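Local coordinates for protein glycosyl hydrolase family 26 (PDB 4ZXO) that probably hydrolyses beta-mannans such as galactomannan, acting as a family 26 glycoside hydrolase (beta-mannanase) from the gut bacterium Bacteroides ovatus, at residues 221-226 with 260-265; 158-163 with 204-209; 232-237 with 253-258; 166-171 with 211-216. One frame throughout, in Å; residues are numbered along the deposited sequence.

Interaction 1: residues 221-226 with 260-265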
loop_
_atom_site.group_PDB
_atom_site.type_symbol
_atom_site.label_atom_id
_atom_site.label_comp_id
_atom_site.label_asym_id
_atom_site.label_seq_id
_atom_site.Cartn_x
_atom_site.Cartn_y
_atom_site.Cartn_z
ATOM N N GLU A 221 -10.245 15.310 6.527
ATOM C CA GLU A 221 -9.774 16.543 7.175
ATOM C C GLU A 221 -8.340 16.900 6.752
ATOM O O GLU A 221 -8.012 18.069 6.595
ATOM C CB GLU A 221 -9.824 16.377 8.701
ATOM C CG GLU A 221 -9.525 17.660 9.446
ATOM C CD GLU A 221 -8.516 17.577 10.580
ATOM O OE1 GLU A 221 -7.704 16.624 10.756
ATOM O OE2 GLU A 221 -8.562 18.526 11.355
ATOM N N ARG A 222 -7.497 15.876 6.572
ATOM C CA ARG A 222 -6.105 16.129 6.194
ATOM C C ARG A 222 -5.788 15.716 4.740
ATOM O O ARG A 222 -4.603 15.416 4.380
ATOM C CB ARG A 222 -5.166 15.403 7.177
ATOM C CG ARG A 222 -5.260 16.013 8.543
ATOM C CD ARG A 222 -4.250 15.511 9.558
ATOM N NE ARG A 222 -4.427 16.382 10.731
ATOM C CZ ARG A 222 -3.457 16.720 11.577
ATOM N NH1 ARG A 222 -2.214 16.231 11.413
ATOM N NH2 ARG A 222 -3.728 17.575 12.585
ATOM N N TYR A 223 -6.825 15.677 3.926
ATOM C CA TYR A 223 -6.692 15.271 2.532
ATOM C C TYR A 223 -6.059 16.388 1.707
ATOM O O TYR A 223 -6.584 17.516 1.702
ATOM C CB TYR A 223 -8.091 14.950 1.996
ATOM C CG TYR A 223 -8.172 14.459 0.585
ATOM C CD1 TYR A 223 -7.734 13.204 0.210
ATOM C CD2 TYR A 223 -8.806 15.225 -0.377
ATOM C CE1 TYR A 223 -7.825 12.777 -1.065
ATOM C CE2 TYR A 223 -8.962 14.773 -1.687
ATOM C CZ TYR A 223 -8.469 13.545 -2.021
ATOM O OH TYR A 223 -8.647 13.124 -3.329
ATOM N N PRO A 224 -4.958 16.066 0.978
ATOM C CA PRO A 224 -4.228 17.133 0.280
ATOM C C PRO A 224 -4.848 17.507 -1.076
ATOM O O PRO A 224 -4.381 18.441 -1.713
ATOM C CB PRO A 224 -2.826 16.536 0.106
ATOM C CG PRO A 224 -3.122 15.007 -0.051
ATOM C CD PRO A 224 -4.232 14.769 0.967
ATOM N N GLY A 225 -5.883 16.813 -1.516
ATOM C CA GLY A 225 -6.591 17.257 -2.699
ATOM C C GLY A 225 -6.649 16.273 -3.860
ATOM O O GLY A 225 -5.798 15.377 -4.012
ATOM N N ASP A 226 -7.691 16.451 -4.665
ATOM C CA ASP A 226 -7.955 15.565 -5.789
ATOM C C ASP A 226 -6.884 15.600 -6.852
ATOM O O ASP A 226 -6.772 14.668 -7.680
ATOM C CB ASP A 226 -9.298 15.916 -6.425
ATOM C CG ASP A 226 -10.454 15.554 -5.548
ATOM O OD1 ASP A 226 -10.348 14.670 -4.680
ATOM O OD2 ASP A 226 -11.528 16.120 -5.772
ATOM N N LYS A 260 -16.975 7.943 -4.483
ATOM C CA LYS A 260 -17.998 8.511 -5.375
ATOM C C LYS A 260 -17.947 10.036 -5.397
ATOM O O LYS A 260 -17.994 10.636 -6.460
ATOM C CB LYS A 260 -19.394 8.034 -4.945
ATOM C CG LYS A 260 -19.701 6.604 -5.286
ATOM C CD LYS A 260 -21.055 6.172 -4.651
ATOM C CE LYS A 260 -21.264 4.625 -4.616
ATOM N NZ LYS A 260 -22.134 4.110 -3.516
ATOM N N LYS A 261 -17.861 10.683 -4.244
ATOM C CA LYS A 261 -17.842 12.149 -4.181
ATOM C C LYS A 261 -16.658 12.746 -4.966
ATOM O O LYS A 261 -16.793 13.806 -5.592
ATOM C CB LYS A 261 -17.794 12.641 -2.722
ATOM C CG LYS A 261 -17.904 14.173 -2.601
ATOM C CD LYS A 261 -18.021 14.610 -1.165
ATOM C CE LYS A 261 -18.291 16.151 -1.073
ATOM N NZ LYS A 261 -18.633 16.549 0.325
ATOM N N HIS A 262 -15.498 12.083 -4.930
ATOM C CA HIS A 262 -14.294 12.646 -5.504
ATOM C C HIS A 262 -13.802 11.896 -6.742
ATOM O O HIS A 262 -12.702 12.186 -7.235
ATOM C CB HIS A 262 -13.177 12.642 -4.408
ATOM C CG HIS A 262 -13.440 13.601 -3.297
ATOM N ND1 HIS A 262 -12.863 14.852 -3.256
ATOM C CD2 HIS A 262 -14.309 13.553 -2.261
ATOM C CE1 HIS A 262 -13.313 15.500 -2.194
ATOM N NE2 HIS A 262 -14.178 14.729 -1.569
ATOM N N ASP A 263 -14.587 10.914 -7.210
ATOM C CA ASP A 263 -14.201 10.074 -8.366
ATOM C C ASP A 263 -12.796 9.473 -8.218
ATOM O O ASP A 263 -11.914 9.656 -9.072
ATOM C CB ASP A 263 -14.295 10.851 -9.689
ATOM C CG ASP A 263 -14.260 9.956 -10.878
ATOM O OD1 ASP A 263 -14.636 8.757 -10.773
ATOM O OD2 ASP A 263 -13.915 10.461 -11.972
ATOM N N LYS A 264 -12.610 8.723 -7.134
ATOM C CA LYS A 264 -11.367 8.003 -6.890
ATOM C C LYS A 264 -11.715 6.567 -6.655
ATOM O O LYS A 264 -12.714 6.301 -5.973
ATOM C CB LYS A 264 -10.620 8.516 -5.636
ATOM C CG LYS A 264 -10.344 10.030 -5.688
ATOM C CD LYS A 264 -9.378 10.406 -6.811
ATOM C CE LYS A 264 -8.992 11.897 -6.720
ATOM N NZ LYS A 264 -8.247 12.282 -7.982
ATOM N N PRO A 265 -10.873 5.638 -7.136
ATOM C CA PRO A 265 -10.983 4.227 -6.745
ATOM C C PRO A 265 -10.584 4.103 -5.281
ATOM O O PRO A 265 -9.863 4.954 -4.767
ATOM C CB PRO A 265 -9.971 3.539 -7.661
ATOM C CG PRO A 265 -8.966 4.553 -7.938
ATOM C CD PRO A 265 -9.685 5.881 -7.972
#
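Asp-226 meets both His-262 and Lys-264 where the loop 221-226 comes up against the end of the helix in 260-265. Its CB lies beside the outer end of the lysine chain, 4.0 Å from CE of Lys-264. CG, anti to the carbonyl carbon (chi1 -70°), is carried to the imidazole edge, 3.4 Å from ND1 of His-262. Beyond it the two oxygens share a single N-H: ND1 of His-262 is 2.9 Å from OD1 and 3.1 Å from OD2 of Asp-226, each accepting on its syn lone pair, with the bond to OD2 the straighter (157° at the hydrogen). The carboxylate is turned 73° against the ring. OD1 is gripped again, on its anti lone pair, by OH of Tyr-223 at 2.7 Å, and the tyrosine presents its edge to the imidazole face in a T-shaped pair. Two donors on one oxygen would probably favour the charged carboxylate. Lysine suits position 264 because its long chain, bent at chi2, runs past the phenol, CE of Lys-264 3.6 Å from OH of Tyr-223, and its NZ lies 2.8 Å from the backbone O of Asp-226; NZ also bonds to O of Ile-229. This His-carboxylate pair sits beside a Schellman motif, in which Asp-263 takes positive phi to end the helix, and both segments belong to helix-to-strand connections at the N-terminal end of the strands of a TIM barrel.

Interaction 2: residues 158-163 with 204-209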
loop_
_atom_site.group_PDB
_atom_site.type_symbol
_atom_site.label_atom_id
_atom_site.label_comp_id
_atom_site.label_asym_id
_atom_site.label_seq_id
_atom_site.Cartn_x
_atom_site.Cartn_y
_atom_site.Cartn_z
ATOM N N PRO A 158 4.480 1.144 -13.503
ATOM C CA PRO A 158 3.592 1.923 -12.626
ATOM C C PRO A 158 3.637 1.358 -11.207
ATOM O O PRO A 158 3.750 0.146 -11.001
ATOM C CB PRO A 158 2.188 1.743 -13.240
ATOM C CG PRO A 158 2.454 1.359 -14.651
ATOM C CD PRO A 158 3.718 0.483 -14.572
ATOM N N VAL A 159 3.566 2.240 -10.232
ATOM C CA VAL A 159 3.518 1.858 -8.809
ATOM C C VAL A 159 2.479 2.701 -8.089
ATOM O O VAL A 159 2.306 3.874 -8.404
ATOM C CB VAL A 159 4.935 2.089 -8.142
ATOM C CG1 VAL A 159 4.881 2.148 -6.608
ATOM C CG2 VAL A 159 5.879 1.028 -8.691
ATOM N N VAL A 160 1.752 2.088 -7.160
ATOM C CA VAL A 160 0.914 2.876 -6.245
ATOM C C VAL A 160 1.767 3.213 -5.036
ATOM O O VAL A 160 2.092 2.332 -4.250
ATOM C CB VAL A 160 -0.357 2.142 -5.822
ATOM C CG1 VAL A 160 -1.175 2.979 -4.780
ATOM C CG2 VAL A 160 -1.197 1.810 -7.072
ATOM N N PHE A 161 2.140 4.479 -4.885
ATOM C CA PHE A 161 3.039 4.890 -3.805
ATOM C C PHE A 161 2.161 5.467 -2.674
ATOM O O PHE A 161 1.247 6.290 -2.937
ATOM C CB PHE A 161 4.016 5.922 -4.331
ATOM C CG PHE A 161 5.003 6.448 -3.318
ATOM C CD1 PHE A 161 5.720 5.580 -2.494
ATOM C CD2 PHE A 161 5.268 7.827 -3.249
ATOM C CE1 PHE A 161 6.641 6.083 -1.546
ATOM C CE2 PHE A 161 6.234 8.324 -2.333
ATOM C CZ PHE A 161 6.919 7.453 -1.500
ATOM N N ARG A 162 2.383 4.984 -1.457
ATOM C CA ARG A 162 1.479 5.247 -0.325
ATOM C C ARG A 162 2.262 5.767 0.854
ATOM O O ARG A 162 2.379 5.068 1.883
ATOM C CB ARG A 162 0.753 3.914 0.024
ATOM C CG ARG A 162 -0.351 4.045 1.004
ATOM C CD ARG A 162 -1.068 2.705 1.157
ATOM N NE ARG A 162 -0.206 1.667 1.700
ATOM C CZ ARG A 162 -0.137 1.351 3.014
ATOM N NH1 ARG A 162 -0.802 2.083 3.930
ATOM N NH2 ARG A 162 0.666 0.361 3.428
ATOM N N PRO A 163 2.817 6.971 0.759
ATOM C CA PRO A 163 3.614 7.517 1.856
ATOM C C PRO A 163 2.679 8.122 2.930
ATOM O O PRO A 163 1.483 8.290 2.670
ATOM C CB PRO A 163 4.427 8.630 1.166
ATOM C CG PRO A 163 3.441 9.149 0.123
ATOM C CD PRO A 163 2.834 7.858 -0.426
ATOM N N LEU A 204 1.063 6.467 -8.951
ATOM C CA LEU A 204 -0.268 6.826 -8.458
ATOM C C LEU A 204 -0.123 7.003 -6.958
ATOM O O LEU A 204 0.506 6.173 -6.325
ATOM C CB LEU A 204 -1.294 5.734 -8.726
ATOM C CG LEU A 204 -1.432 5.457 -10.233
ATOM C CD1 LEU A 204 -2.399 4.328 -10.463
ATOM C CD2 LEU A 204 -1.895 6.719 -10.955
ATOM N N LEU A 205 -0.725 8.026 -6.382
ATOM C CA LEU A 205 -0.571 8.253 -4.932
ATOM C C LEU A 205 -1.779 7.779 -4.149
ATOM O O LEU A 205 -2.914 8.091 -4.515
ATOM C CB LEU A 205 -0.341 9.770 -4.661
ATOM C CG LEU A 205 0.993 10.265 -5.197
ATOM C CD1 LEU A 205 1.114 11.782 -4.947
ATOM C CD2 LEU A 205 2.209 9.503 -4.596
ATOM N N ALA A 206 -1.568 7.054 -3.052
ATOM C CA ALA A 206 -2.684 6.542 -2.249
ATOM C C ALA A 206 -2.643 7.157 -0.846
ATOM O O ALA A 206 -1.574 7.214 -0.191
ATOM C CB ALA A 206 -2.617 4.980 -2.128
ATOM N N TYR A 207 -3.820 7.565 -0.412
ATOM C CA TYR A 207 -4.078 8.150 0.890
ATOM C C TYR A 207 -4.616 7.062 1.795
ATOM O O TYR A 207 -5.486 6.296 1.353
ATOM C CB TYR A 207 -5.098 9.263 0.678
ATOM C CG TYR A 207 -5.601 10.080 1.835
ATOM C CD1 TYR A 207 -4.819 11.112 2.379
ATOM C CD2 TYR A 207 -6.924 9.918 2.301
ATOM C CE1 TYR A 207 -5.319 11.937 3.390
ATOM C CE2 TYR A 207 -7.437 10.721 3.312
ATOM C CZ TYR A 207 -6.638 11.771 3.830
ATOM O OH TYR A 207 -7.072 12.597 4.832
ATOM N N SER A 208 -4.119 6.918 3.035
ATOM C CA SER A 208 -4.471 5.685 3.790
ATOM C C SER A 208 -4.442 5.825 5.318
ATOM O O SER A 208 -3.643 5.183 6.011
ATOM C CB SER A 208 -3.553 4.505 3.335
ATOM O OG SER A 208 -2.170 4.728 3.587
ATOM N N PRO A 209 -5.332 6.638 5.859
ATOM C CA PRO A 209 -5.484 6.692 7.315
ATOM C C PRO A 209 -6.146 5.418 7.832
ATOM O O PRO A 209 -6.680 4.622 7.044
ATOM C CB PRO A 209 -6.416 7.903 7.530
ATOM C CG PRO A 209 -7.314 7.831 6.333
ATOM C CD PRO A 209 -6.332 7.479 5.163
HETATM O O HOH W 1 -1.048 7.133 2.498
#
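Val-160 pairs with Leu-204, and Phe-161 with Leu-205, in two neighbouring parallel strands. The backbone bonds come first. N of Leu-204 donates to O of Val-159 at 2.9 Å, O of Leu-204 accepts from N of Phe-161 at 2.8 Å, and N of Ala-206 closes the series on O of Phe-161 at 2.9 Å. CA-H groups of Val-160 and Leu-205 add weaker contacts to O of Leu-204 and O of Phe-161.

The apolar contacts fall on two faces. On the one carrying Val-160, CG1 of that valine touches CB of Ala-206 at 3.6 Å, the small alanine leaving room for the aliphatic start of Arg-162. On the other, Phe-161 and Leu-205 lie side by side, CD2 to CD2 at 3.7 Å, and both pack on helix 181-197.

Polar side chains meet beyond the last backbone bond. The Arg-162 chain turns about CG-CD (chi3 63°), which swings NE out of the extended line, and its NH1 donates to OG of Ser-208 at 3.0 Å, nearly in the guanidinium plane. Salt bridges to Asp-235 and Glu-270 hold the same group. A leucine in place of Arg-162 would probably leave these two carboxylates without their positive mate and OG of Ser-208 without this donor. That hydroxyl also donates to a water, which in turn donates to O of Pro-163 and O of Ala-206. The strands cross at -38°, the strong twist of the parallel, closed sheet of a TIM barrel.

Interaction 3: residues 232-237 with 253-258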
loop_
_atom_site.group_PDB
_atom_site.type_symbol
_atom_site.label_atom_id
_atom_site.label_comp_id
_atom_site.label_asym_id
_atom_site.label_seq_id
_atom_site.Cartn_x
_atom_site.Cartn_y
_atom_site.Cartn_z
ATOM N N LEU A 232 -8.060 6.235 -2.778
ATOM C CA LEU A 232 -8.479 6.424 -1.379
ATOM C C LEU A 232 -8.398 5.074 -0.655
ATOM O O LEU A 232 -9.098 4.125 -1.032
ATOM C CB LEU A 232 -9.910 6.990 -1.300
ATOM C CG LEU A 232 -10.055 8.360 -1.948
ATOM C CD1 LEU A 232 -11.551 8.806 -1.863
ATOM C CD2 LEU A 232 -9.091 9.401 -1.338
ATOM N N GLY A 233 -7.554 4.986 0.362
ATOM C CA GLY A 233 -7.394 3.730 1.074
ATOM C C GLY A 233 -7.658 3.864 2.556
ATOM O O GLY A 233 -7.951 4.954 3.098
ATOM N N THR A 234 -7.540 2.732 3.231
ATOM C CA THR A 234 -7.604 2.736 4.699
ATOM C C THR A 234 -6.832 1.503 5.188
ATOM O O THR A 234 -6.706 0.499 4.454
ATOM C CB THR A 234 -9.059 2.732 5.219
ATOM O OG1 THR A 234 -9.059 2.940 6.639
ATOM C CG2 THR A 234 -9.718 1.373 4.924
ATOM N N ASP A 235 -6.259 1.619 6.381
ATOM C CA ASP A 235 -5.563 0.517 7.036
ATOM C C ASP A 235 -6.357 0.109 8.276
ATOM O O ASP A 235 -6.453 0.896 9.236
ATOM C CB ASP A 235 -4.131 0.925 7.485
ATOM C CG ASP A 235 -3.191 1.225 6.340
ATOM O OD1 ASP A 235 -3.606 1.149 5.153
ATOM O OD2 ASP A 235 -2.007 1.548 6.664
ATOM N N VAL A 236 -6.908 -1.101 8.295
ATOM C CA VAL A 236 -7.729 -1.546 9.417
ATOM C C VAL A 236 -7.414 -3.006 9.683
ATOM O O VAL A 236 -7.606 -3.839 8.784
ATOM C CB VAL A 236 -9.281 -1.395 9.138
ATOM C CG1 VAL A 236 -10.077 -1.854 10.360
ATOM C CG2 VAL A 236 -9.647 0.034 8.683
ATOM N N TYR A 237 -6.895 -3.301 10.886
ATOM C CA TYR A 237 -6.566 -4.684 11.277
ATOM C C TYR A 237 -7.590 -5.263 12.247
ATOM O O TYR A 237 -8.275 -4.526 12.959
ATOM C CB TYR A 237 -5.168 -4.738 11.931
ATOM C CG TYR A 237 -4.054 -4.606 10.910
ATOM C CD1 TYR A 237 -3.406 -5.735 10.375
ATOM C CD2 TYR A 237 -3.660 -3.358 10.481
ATOM C CE1 TYR A 237 -2.393 -5.603 9.445
ATOM C CE2 TYR A 237 -2.651 -3.213 9.529
ATOM C CZ TYR A 237 -2.031 -4.332 9.005
ATOM O OH TYR A 237 -1.027 -4.175 8.073
ATOM N N THR A 253 -17.511 1.883 4.027
ATOM C CA THR A 253 -18.650 2.746 3.702
ATOM C C THR A 253 -18.148 4.184 3.466
ATOM O O THR A 253 -18.544 4.882 2.511
ATOM C CB THR A 253 -19.685 2.672 4.844
ATOM O OG1 THR A 253 -20.222 1.334 4.824
ATOM C CG2 THR A 253 -20.856 3.673 4.642
ATOM N N ILE A 254 -17.283 4.652 4.360
ATOM C CA ILE A 254 -16.676 5.979 4.197
ATOM C C ILE A 254 -15.895 6.077 2.889
ATOM O O ILE A 254 -16.087 7.029 2.128
ATOM C CB ILE A 254 -15.767 6.301 5.382
ATOM C CG1 ILE A 254 -16.626 6.657 6.593
ATOM C CG2 ILE A 254 -14.770 7.464 5.049
ATOM C CD1 ILE A 254 -15.843 6.652 7.900
ATOM N N LEU A 255 -15.072 5.074 2.591
ATOM C CA LEU A 255 -14.307 5.058 1.347
ATOM C C LEU A 255 -15.206 5.079 0.129
ATOM O O LEU A 255 -14.955 5.846 -0.814
ATOM C CB LEU A 255 -13.404 3.812 1.215
ATOM C CG LEU A 255 -12.175 3.740 2.078
ATOM C CD1 LEU A 255 -11.293 2.619 1.630
ATOM C CD2 LEU A 255 -11.409 5.034 2.070
ATOM N N THR A 256 -16.242 4.246 0.136
ATOM C CA THR A 256 -17.145 4.185 -1.010
ATOM C C THR A 256 -17.822 5.557 -1.224
ATOM O O THR A 256 -17.876 6.067 -2.368
ATOM C CB THR A 256 -18.175 3.057 -0.807
ATOM O OG1 THR A 256 -17.459 1.814 -0.599
ATOM C CG2 THR A 256 -19.086 2.881 -1.998
ATOM N N GLU A 257 -18.291 6.182 -0.134
ATOM C CA GLU A 257 -18.973 7.498 -0.199
ATOM C C GLU A 257 -17.975 8.543 -0.716
ATOM O O GLU A 257 -18.287 9.364 -1.605
ATOM C CB GLU A 257 -19.547 7.854 1.229
ATOM C CG GLU A 257 -20.407 9.180 1.427
ATOM C CD GLU A 257 -20.927 9.380 2.918
ATOM O OE1 GLU A 257 -21.450 8.370 3.476
ATOM O OE2 GLU A 257 -20.809 10.517 3.548
ATOM N N ALA A 258 -16.765 8.533 -0.173
ATOM C CA ALA A 258 -15.759 9.531 -0.567
ATOM C C ALA A 258 -15.275 9.320 -2.013
ATOM O O ALA A 258 -15.019 10.271 -2.770
ATOM C CB ALA A 258 -14.558 9.468 0.391
#
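Leu-255 turns CG anti to its carbonyl carbon (chi1 -73°) and extends CD1 anti to CA, which sends its forked end from the helix onto the strand at Leu-232, Gly-233 and Thr-234. Leu-232 answers with CG in the same relation to its own backbone (chi1 -62°). The pair joins strand and helix of a beta-alpha-beta unit in the TIM barrel: the helix packs on the sheet and runs back almost antiparallel to strand 232-235, at 170°, with the axes 8.8 Å apart.

Branched and small apolar residues suit such a layer, because no side-chain polar atom needs a partner across it. The two methyls of Leu-255 divide the work. CD1 lies 3.8 Å from O of Leu-232 and 3.9 Å from CG2 of Thr-234; CD2 reaches 3.6 Å from O of Gly-233 and rests 4.2 Å from CB of Leu-232. Thr-234 uses both its branches: its methyl goes to the leucine, while OG1 bonds to O of Pro-209. Gly-233 brings no side chain to the layer, and its carbonyl oxygen also accepts from OH of Tyr-219, whose side chain touches both leucines. One turn further along, the helix offers only a short methyl, so the strand leucine can come close: CD1 of Leu-232 lies 3.8 Å from CB of Ala-258.

Interaction 4: residues 166-171 with 211-216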
loop_
_atom_site.group_PDB
_atom_site.type_symbol
_atom_site.label_atom_id
_atom_site.label_comp_id
_atom_site.label_asym_id
_atom_site.label_seq_id
_atom_site.Cartn_x
_atom_site.Cartn_y
_atom_site.Cartn_z
ATOM N N GLU A 166 -1.587 6.215 7.715
ATOM C CA GLU A 166 -2.072 6.065 9.095
ATOM C C GLU A 166 -1.947 7.381 9.797
ATOM O O GLU A 166 -1.619 7.466 11.005
ATOM C CB GLU A 166 -1.341 4.926 9.840
ATOM C CG GLU A 166 -1.779 3.595 9.233
ATOM C CD GLU A 166 -1.051 2.375 9.678
ATOM O OE1 GLU A 166 -0.354 2.430 10.688
ATOM O OE2 GLU A 166 -1.212 1.309 9.001
ATOM N N HIS A 167 -2.297 8.455 9.072
ATOM C CA HIS A 167 -2.002 9.783 9.613
ATOM C C HIS A 167 -3.021 10.285 10.619
ATOM O O HIS A 167 -2.801 11.351 11.243
ATOM C CB HIS A 167 -1.893 10.788 8.472
ATOM C CG HIS A 167 -3.190 11.053 7.813
ATOM N ND1 HIS A 167 -3.688 10.250 6.796
ATOM C CD2 HIS A 167 -4.114 12.022 8.038
ATOM C CE1 HIS A 167 -4.868 10.723 6.434
ATOM N NE2 HIS A 167 -5.153 11.786 7.178
ATOM N N THR A 168 -4.107 9.543 10.803
ATOM C CA THR A 168 -5.046 9.950 11.860
ATOM C C THR A 168 -4.703 9.322 13.206
ATOM O O THR A 168 -5.357 9.622 14.229
ATOM C CB THR A 168 -6.500 9.629 11.451
ATOM O OG1 THR A 168 -6.614 8.273 11.039
ATOM C CG2 THR A 168 -6.907 10.499 10.256
ATOM N N GLY A 169 -3.739 8.407 13.207
ATOM C CA GLY A 169 -3.167 7.939 14.460
ATOM C C GLY A 169 -1.943 8.780 14.761
ATOM O O GLY A 169 -1.554 9.631 13.965
ATOM N N SER A 170 -1.356 8.549 15.929
ATOM C CA SER A 170 -0.222 9.375 16.373
ATOM C C SER A 170 0.988 8.513 16.736
ATOM O O SER A 170 1.751 8.843 17.619
ATOM C CB SER A 170 -0.669 10.279 17.513
ATOM O OG SER A 170 -1.618 11.239 16.996
ATOM N N TRP A 171 1.160 7.414 16.000
ATOM C CA TRP A 171 2.297 6.546 16.242
ATOM C C TRP A 171 3.440 6.756 15.251
ATOM O O TRP A 171 4.511 6.160 15.432
ATOM C CB TRP A 171 1.871 5.082 16.220
ATOM C CG TRP A 171 1.029 4.693 15.064
ATOM C CD1 TRP A 171 1.450 4.298 13.830
ATOM C CD2 TRP A 171 -0.377 4.546 15.077
ATOM N NE1 TRP A 171 0.363 3.979 13.037
ATOM C CE2 TRP A 171 -0.774 4.122 13.786
ATOM C CE3 TRP A 171 -1.354 4.778 16.040
ATOM C CZ2 TRP A 171 -2.110 3.830 13.445
ATOM C CZ3 TRP A 171 -2.733 4.501 15.679
ATOM C CH2 TRP A 171 -3.073 4.059 14.386
ATOM N N MET A 211 -8.635 3.674 11.163
ATOM C CA MET A 211 -10.068 3.699 11.477
ATOM C C MET A 211 -10.496 4.783 12.481
ATOM O O MET A 211 -11.624 4.755 12.958
ATOM C CB MET A 211 -10.540 2.316 11.986
ATOM C CG MET A 211 -9.658 1.667 13.051
ATOM S SD MET A 211 -9.508 2.618 14.502
ATOM C CE MET A 211 -11.133 2.549 15.269
ATOM N N GLU A 212 -9.645 5.769 12.763
ATOM C CA GLU A 212 -10.013 6.773 13.760
ATOM C C GLU A 212 -11.181 7.597 13.281
ATOM O O GLU A 212 -12.022 8.009 14.093
ATOM C CB GLU A 212 -8.826 7.711 14.068
ATOM C CG GLU A 212 -7.677 7.009 14.795
ATOM C CD GLU A 212 -6.813 6.122 13.910
ATOM O OE1 GLU A 212 -6.755 6.306 12.677
ATOM O OE2 GLU A 212 -6.201 5.184 14.459
ATOM N N SER A 213 -11.211 7.890 11.978
ATOM C CA SER A 213 -12.269 8.724 11.426
ATOM C C SER A 213 -13.604 8.004 11.497
ATOM O O SER A 213 -13.703 6.854 11.109
ATOM C CB SER A 213 -11.984 9.059 9.956
ATOM O OG SER A 213 -10.737 9.723 9.810
ATOM N N ASP A 214 -14.631 8.697 11.962
ATOM C CA ASP A 214 -15.964 8.094 11.992
ATOM C C ASP A 214 -16.869 8.500 10.864
ATOM O O ASP A 214 -17.930 7.929 10.710
ATOM C CB ASP A 214 -16.659 8.409 13.307
ATOM C CG ASP A 214 -16.225 7.477 14.434
ATOM O OD1 ASP A 214 -15.699 6.363 14.198
ATOM O OD2 ASP A 214 -16.467 7.853 15.595
ATOM N N THR A 215 -16.445 9.462 10.066
ATOM C CA THR A 215 -17.233 10.039 8.979
ATOM C C THR A 215 -16.315 10.434 7.840
ATOM O O THR A 215 -15.085 10.519 8.011
ATOM C CB THR A 215 -18.022 11.326 9.408
ATOM O OG1 THR A 215 -17.081 12.326 9.821
ATOM C CG2 THR A 215 -18.992 11.020 10.536
ATOM N N VAL A 216 -16.909 10.692 6.683
ATOM C CA VAL A 216 -16.147 11.188 5.539
ATOM C C VAL A 216 -15.457 12.539 5.831
ATOM O O VAL A 216 -14.306 12.744 5.451
ATOM C CB VAL A 216 -17.055 11.337 4.293
ATOM C CG1 VAL A 216 -16.274 12.055 3.172
ATOM C CG2 VAL A 216 -17.444 9.967 3.822
HETATM O O HOH W 2 -9.097 7.600 9.895
HETATM O O HOH W 3 -4.381 5.900 11.384
#
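OE1 of Glu-212 is gripped by OG1 of Thr-168, which donates at 2.6 Å, and by a water that donates at 2.7 Å. The oxygen is met by the hydroxyl on its anti side, 25° out of the carboxylate plane. Both residues lie in strand-to-helix loops at the C-terminal end of the TIM barrel strands, where enzymes of this fold carry their active sites, and Thr-168 stands third in a type I turn from Glu-166 to Gly-169. Threonine suits the place: OG1, between the backbone N and carbonyl carbon (chi1 52°), also accepts from a second water, itself bonded to N of Ser-213, while CG2 lies 3.9 Å from OG of Ser-213. The other carboxylate oxygen meets Trp-171 tip to tip, OE2 of Glu-212 lying 3.3 Å from CH2 at the ring edge. An alanine in place of Glu-212 would probably leave the Thr-168 hydroxyl and the first water without this acceptor. At its other end the indole is hydrogen-bonded, NE1 of Trp-171 donating to OE1 of Glu-166 at 2.9 Å. Glycine suits position 169, where a CB would clash with the indole; CA of Gly-169 lies 3.7 Å above the ring plane, toward the rim.

Read from the N terminus, strand 159-162 and the loop after it come first, and each waits some forty residues, across helix 181-197, for its partner. Interaction 2 closes at strand 203-207 and interaction 4 in the loop beyond, so the two cross: one joins neighbouring strands, the other the loops that leave them. Both are complete before 221-226 opens interaction 1, which closes only at 260-265. Nested within that span, interaction 3 packs helix 241-262 on strand 231-235. Interactions 1 and 4 thus tie connections at opposite ends of the barrel strands, while strand 231-235 lies beside 203-207 in the sheet and joins interaction 3 to interaction 2.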